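Local coordinates for protein nudix hydrolase DR_0079 (Deinococcus radiodurans, PDB 2O5F) that hydrolyses nucleoside di- and triphosphates to monophosphates, with a marked preference for CDP and CTP, using magnesium as cofactor, at residues A[61-72]-A[145-159]. Residues are numbered along the deposited sequence; the frame is centred on the assembly and turned at random.
Sequences PNALDVSVGGAV and LLARIAAGEAAKGDL
Leu64 is gripped through both its backbone N-H and its C=O by the loop that follows helix 142-151. Its N donates to Ala154 O at 2.9 Å and its O accepts from Lys156 N at 2.8 Å, so one residue bonds to both neighbours of Ala155, the pattern of a single parallel beta bridge. The two bonds differ: the first donor sits 37° out of the Ala154 carbonyl plane, the second lies nearly in line with the Leu64 C=O bond (C=O...N angle 171°). A water links Ala154 O to Asn62 O, the latter only weakly.

Most of the apolar contacts gather on the Leu64 side chain. CD1 meets Ile149 CD1 at 3.6 Å and Leu145 CD1 at 3.9 Å, while Leu159 CD2 packs against Leu64 CB. CD2 lies near the Arg148 guanidinium, whose charge is paired with Glu138. Leu159 reaches on with CD1 to Val66 CG1 (4.0 Å).

The charged contact is Lys156 with Asp65. Bent at chi2 and chi4, the lysine brings NZ over the carboxylate plane to OD2 at 2.8 Å; Arg53 is a second, weak and long partner of that oxygen. With an alanine at Asp65, the Lys156 ammonium would probably lose its carboxylate mate and be free to swing. Bridge and leucine packing thus fix the backbone leading into the Nudix box, while the lysine probably offsets the charge of a carboxylate whose side chain lies about 6 Å from that of Glu89, a probable magnesium ligand.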
loop_
_atom_site.group_PDB
_atom_site.type_symbol
_atom_site.label_atom_id
_atom_site.label_comp_id
_atom_site.label_asym_id
_atom_site.label_seq_id
_atom_site.Cartn_x
_atom_site.Cartn_y
_atom_site.Cartn_z
ATOM N N PRO A 61 12.930 8.925 5.544
ATOM C CA PRO A 61 12.180 8.367 4.402
ATOM C C PRO A 61 13.012 8.401 3.130
ATOM O O PRO A 61 12.999 9.392 2.401
ATOM C CB PRO A 61 10.926 9.216 4.241
ATOM C CG PRO A 61 11.415 10.553 4.767
ATOM C CD PRO A 61 12.325 10.202 5.958
ATOM N N ASN A 62 13.747 7.326 2.865
ATOM C CA ASN A 62 14.560 7.280 1.665
ATOM C C ASN A 62 14.327 6.039 0.800
ATOM O O ASN A 62 15.011 5.844 -0.198
ATOM C CB ASN A 62 16.040 7.435 2.040
ATOM C CG ASN A 62 16.353 8.817 2.610
ATOM O OD1 ASN A 62 15.828 9.207 3.655
ATOM N ND2 ASN A 62 17.198 9.568 1.914
ATOM N N ALA A 63 13.343 5.218 1.168
ATOM C CA ALA A 63 13.020 4.019 0.397
ATOM C C ALA A 63 11.764 4.211 -0.451
ATOM O O ALA A 63 10.808 4.859 -0.023
ATOM C CB ALA A 63 12.829 2.827 1.329
ATOM N N LEU A 64 11.782 3.653 -1.660
ATOM C CA LEU A 64 10.638 3.720 -2.571
ATOM C C LEU A 64 9.505 2.910 -1.944
ATOM O O LEU A 64 9.752 1.895 -1.297
ATOM C CB LEU A 64 11.010 3.100 -3.916
ATOM C CG LEU A 64 12.138 3.795 -4.681
ATOM C CD1 LEU A 64 12.705 2.866 -5.744
ATOM C CD2 LEU A 64 11.603 5.079 -5.290
ATOM N N ASP A 65 8.264 3.334 -2.157
ATOM C CA ASP A 65 7.132 2.615 -1.582
ATOM C C ASP A 65 5.882 2.783 -2.437
ATOM O O ASP A 65 5.909 3.478 -3.450
ATOM C CB ASP A 65 6.872 3.149 -0.170
ATOM C CG ASP A 65 5.948 2.255 0.645
ATOM O OD1 ASP A 65 5.692 1.106 0.230
ATOM O OD2 ASP A 65 5.495 2.712 1.714
ATOM N N VAL A 66 4.790 2.135 -2.037
ATOM C CA VAL A 66 3.532 2.275 -2.764
ATOM C C VAL A 66 3.066 3.711 -2.526
ATOM O O VAL A 66 3.504 4.371 -1.573
ATOM C CB VAL A 66 2.424 1.312 -2.226
ATOM C CG1 VAL A 66 2.761 -0.131 -2.564
ATOM C CG2 VAL A 66 2.285 1.479 -0.710
ATOM N N SER A 67 2.166 4.192 -3.379
ATOM C CA SER A 67 1.635 5.549 -3.249
ATOM C C SER A 67 0.974 5.768 -1.888
ATOM O O SER A 67 1.187 6.796 -1.239
ATOM C CB SER A 67 0.601 5.816 -4.345
ATOM O OG SER A 67 1.136 5.533 -5.640
ATOM N N VAL A 68 0.161 4.797 -1.477
ATOM C CA VAL A 68 -0.566 4.854 -0.202
ATOM C C VAL A 68 -0.545 3.459 0.414
ATOM O O VAL A 68 -0.872 2.484 -0.252
ATOM C CB VAL A 68 -2.060 5.212 -0.397
ATOM C CG1 VAL A 68 -2.681 5.562 0.944
ATOM C CG2 VAL A 68 -2.212 6.339 -1.390
ATOM N N GLY A 69 -0.177 3.356 1.686
ATOM C CA GLY A 69 -0.160 2.043 2.303
ATOM C C GLY A 69 -0.127 2.064 3.814
ATOM O O GLY A 69 0.477 2.950 4.414
ATOM N N GLY A 70 -0.775 1.084 4.434
ATOM C CA GLY A 70 -0.776 1.025 5.884
ATOM C C GLY A 70 -1.611 -0.116 6.416
ATOM O O GLY A 70 -2.409 -0.711 5.690
ATOM N N ALA A 71 -1.435 -0.413 7.700
ATOM C CA ALA A 71 -2.174 -1.487 8.338
ATOM C C ALA A 71 -3.628 -1.104 8.575
ATOM O O ALA A 71 -3.941 0.057 8.826
ATOM C CB ALA A 71 -1.508 -1.857 9.665
ATOM N N VAL A 72 -4.513 -2.091 8.488
ATOM C CA VAL A 72 -5.936 -1.877 8.721
ATOM C C VAL A 72 -6.154 -1.978 10.232
ATOM O O VAL A 72 -5.721 -2.948 10.863
ATOM C CB VAL A 72 -6.795 -2.966 8.039
ATOM C CG1 VAL A 72 -8.269 -2.693 8.274
ATOM C CG2 VAL A 72 -6.489 -3.022 6.551
ATOM N N LEU A 145 10.671 1.729 -12.443
ATOM C CA LEU A 145 10.617 1.451 -11.013
ATOM C C LEU A 145 11.227 0.085 -10.705
ATOM O O LEU A 145 12.077 -0.048 -9.817
ATOM C CB LEU A 145 9.172 1.480 -10.513
ATOM C CG LEU A 145 8.959 1.045 -9.058
ATOM C CD1 LEU A 145 9.786 1.938 -8.120
ATOM C CD2 LEU A 145 7.468 1.144 -8.703
ATOM N N LEU A 146 10.778 -0.934 -11.430
ATOM C CA LEU A 146 11.290 -2.289 -11.226
ATOM C C LEU A 146 12.799 -2.345 -11.497
ATOM O O LEU A 146 13.548 -3.059 -10.805
ATOM C CB LEU A 146 10.540 -3.274 -12.132
ATOM C CG LEU A 146 9.086 -3.535 -11.715
ATOM C CD1 LEU A 146 8.400 -4.465 -12.717
ATOM C CD2 LEU A 146 9.087 -4.173 -10.321
ATOM N N ALA A 147 13.252 -1.597 -12.500
ATOM C CA ALA A 147 14.677 -1.563 -12.815
ATOM C C ALA A 147 15.489 -1.044 -11.614
ATOM O O ALA A 147 16.522 -1.614 -11.275
ATOM C CB ALA A 147 14.932 -0.691 -14.046
ATOM N N ARG A 148 15.021 0.030 -10.982
ATOM C CA ARG A 148 15.712 0.594 -9.820
ATOM C C ARG A 148 15.785 -0.429 -8.689
ATOM O O ARG A 148 16.820 -0.572 -8.042
ATOM C CB ARG A 148 14.988 1.834 -9.290
ATOM C CG ARG A 148 15.031 3.078 -10.175
ATOM C CD ARG A 148 14.401 4.252 -9.421
ATOM N NE ARG A 148 14.309 5.466 -10.227
ATOM C CZ ARG A 148 13.891 6.637 -9.761
ATOM N NH1 ARG A 148 13.827 7.690 -10.570
ATOM N NH2 ARG A 148 13.537 6.757 -8.481
ATOM N N ILE A 149 14.678 -1.128 -8.439
ATOM C CA ILE A 149 14.641 -2.135 -7.381
ATOM C C ILE A 149 15.646 -3.239 -7.694
ATOM O O ILE A 149 16.395 -3.672 -6.820
ATOM C CB ILE A 149 13.241 -2.788 -7.241
ATOM C CG1 ILE A 149 12.151 -1.713 -7.165
ATOM C CG2 ILE A 149 13.199 -3.663 -5.991
ATOM C CD1 ILE A 149 12.376 -0.669 -6.122
ATOM N N ALA A 150 15.643 -3.698 -8.942
ATOM C CA ALA A 150 16.554 -4.747 -9.391
ATOM C C ALA A 150 18.014 -4.320 -9.180
ATOM O O ALA A 150 18.874 -5.142 -8.850
ATOM C CB ALA A 150 16.296 -5.060 -10.870
ATOM N N ALA A 151 18.279 -3.030 -9.356
ATOM C CA ALA A 151 19.624 -2.474 -9.193
ATOM C C ALA A 151 20.084 -2.435 -7.738
ATOM O O ALA A 151 21.280 -2.407 -7.460
ATOM C CB ALA A 151 19.672 -1.071 -9.779
ATOM N N GLY A 152 19.131 -2.423 -6.815
ATOM C CA GLY A 152 19.482 -2.375 -5.410
ATOM C C GLY A 152 19.023 -1.126 -4.679
ATOM O O GLY A 152 19.278 -0.982 -3.490
ATOM N N GLU A 153 18.349 -0.214 -5.373
ATOM C CA GLU A 153 17.872 1.007 -4.715
ATOM C C GLU A 153 16.862 0.619 -3.625
ATOM O O GLU A 153 16.086 -0.321 -3.803
ATOM C CB GLU A 153 17.243 1.957 -5.745
ATOM C CG GLU A 153 18.260 2.482 -6.776
ATOM C CD GLU A 153 17.816 3.787 -7.432
ATOM O OE1 GLU A 153 17.479 4.748 -6.700
ATOM O OE2 GLU A 153 17.833 3.871 -8.678
ATOM N N ALA A 154 16.887 1.334 -2.503
ATOM C CA ALA A 154 16.011 1.047 -1.362
ATOM C C ALA A 154 14.521 1.078 -1.687
ATOM O O ALA A 154 14.036 2.023 -2.305
ATOM C CB ALA A 154 16.317 2.024 -0.225
ATOM N N ALA A 155 13.799 0.045 -1.253
ATOM C CA ALA A 155 12.368 -0.046 -1.503
ATOM C C ALA A 155 11.669 -0.956 -0.506
ATOM O O ALA A 155 12.259 -1.913 -0.017
ATOM C CB ALA A 155 12.126 -0.573 -2.903
ATOM N N LYS A 156 10.409 -0.654 -0.214
ATOM C CA LYS A 156 9.629 -1.493 0.688
ATOM C C LYS A 156 9.648 -2.911 0.147
ATOM O O LYS A 156 9.570 -3.121 -1.064
ATOM C CB LYS A 156 8.192 -0.992 0.777
ATOM C CG LYS A 156 8.054 0.196 1.684
ATOM C CD LYS A 156 8.370 -0.200 3.115
ATOM C CE LYS A 156 8.299 0.998 4.030
ATOM N NZ LYS A 156 6.994 1.710 3.896
ATOM N N GLY A 157 9.734 -3.876 1.053
ATOM C CA GLY A 157 9.807 -5.271 0.667
ATOM C C GLY A 157 8.786 -5.858 -0.289
ATOM O O GLY A 157 9.101 -6.820 -0.992
ATOM N N ASP A 158 7.571 -5.319 -0.332
ATOM C CA ASP A 158 6.566 -5.876 -1.240
ATOM C C ASP A 158 6.255 -5.027 -2.460
ATOM O O ASP A 158 5.396 -5.389 -3.264
ATOM C CB ASP A 158 5.258 -6.157 -0.499
ATOM C CG ASP A 158 5.401 -7.242 0.555
ATOM O OD1 ASP A 158 6.227 -8.165 0.373
ATOM O OD2 ASP A 158 4.658 -7.176 1.548
ATOM N N LEU A 159 6.953 -3.908 -2.606
ATOM C CA LEU A 159 6.702 -3.018 -3.731
ATOM C C LEU A 159 6.890 -3.690 -5.087
ATOM O O LEU A 159 5.990 -3.659 -5.914
ATOM C CB LEU A 159 7.591 -1.778 -3.629
ATOM C CG LEU A 159 7.436 -0.745 -4.747
ATOM C CD1 LEU A 159 5.974 -0.307 -4.869
ATOM C CD2 LEU A 159 8.331 0.450 -4.448
HETATM O O HOH W 1 15.287 4.350 -3.233
#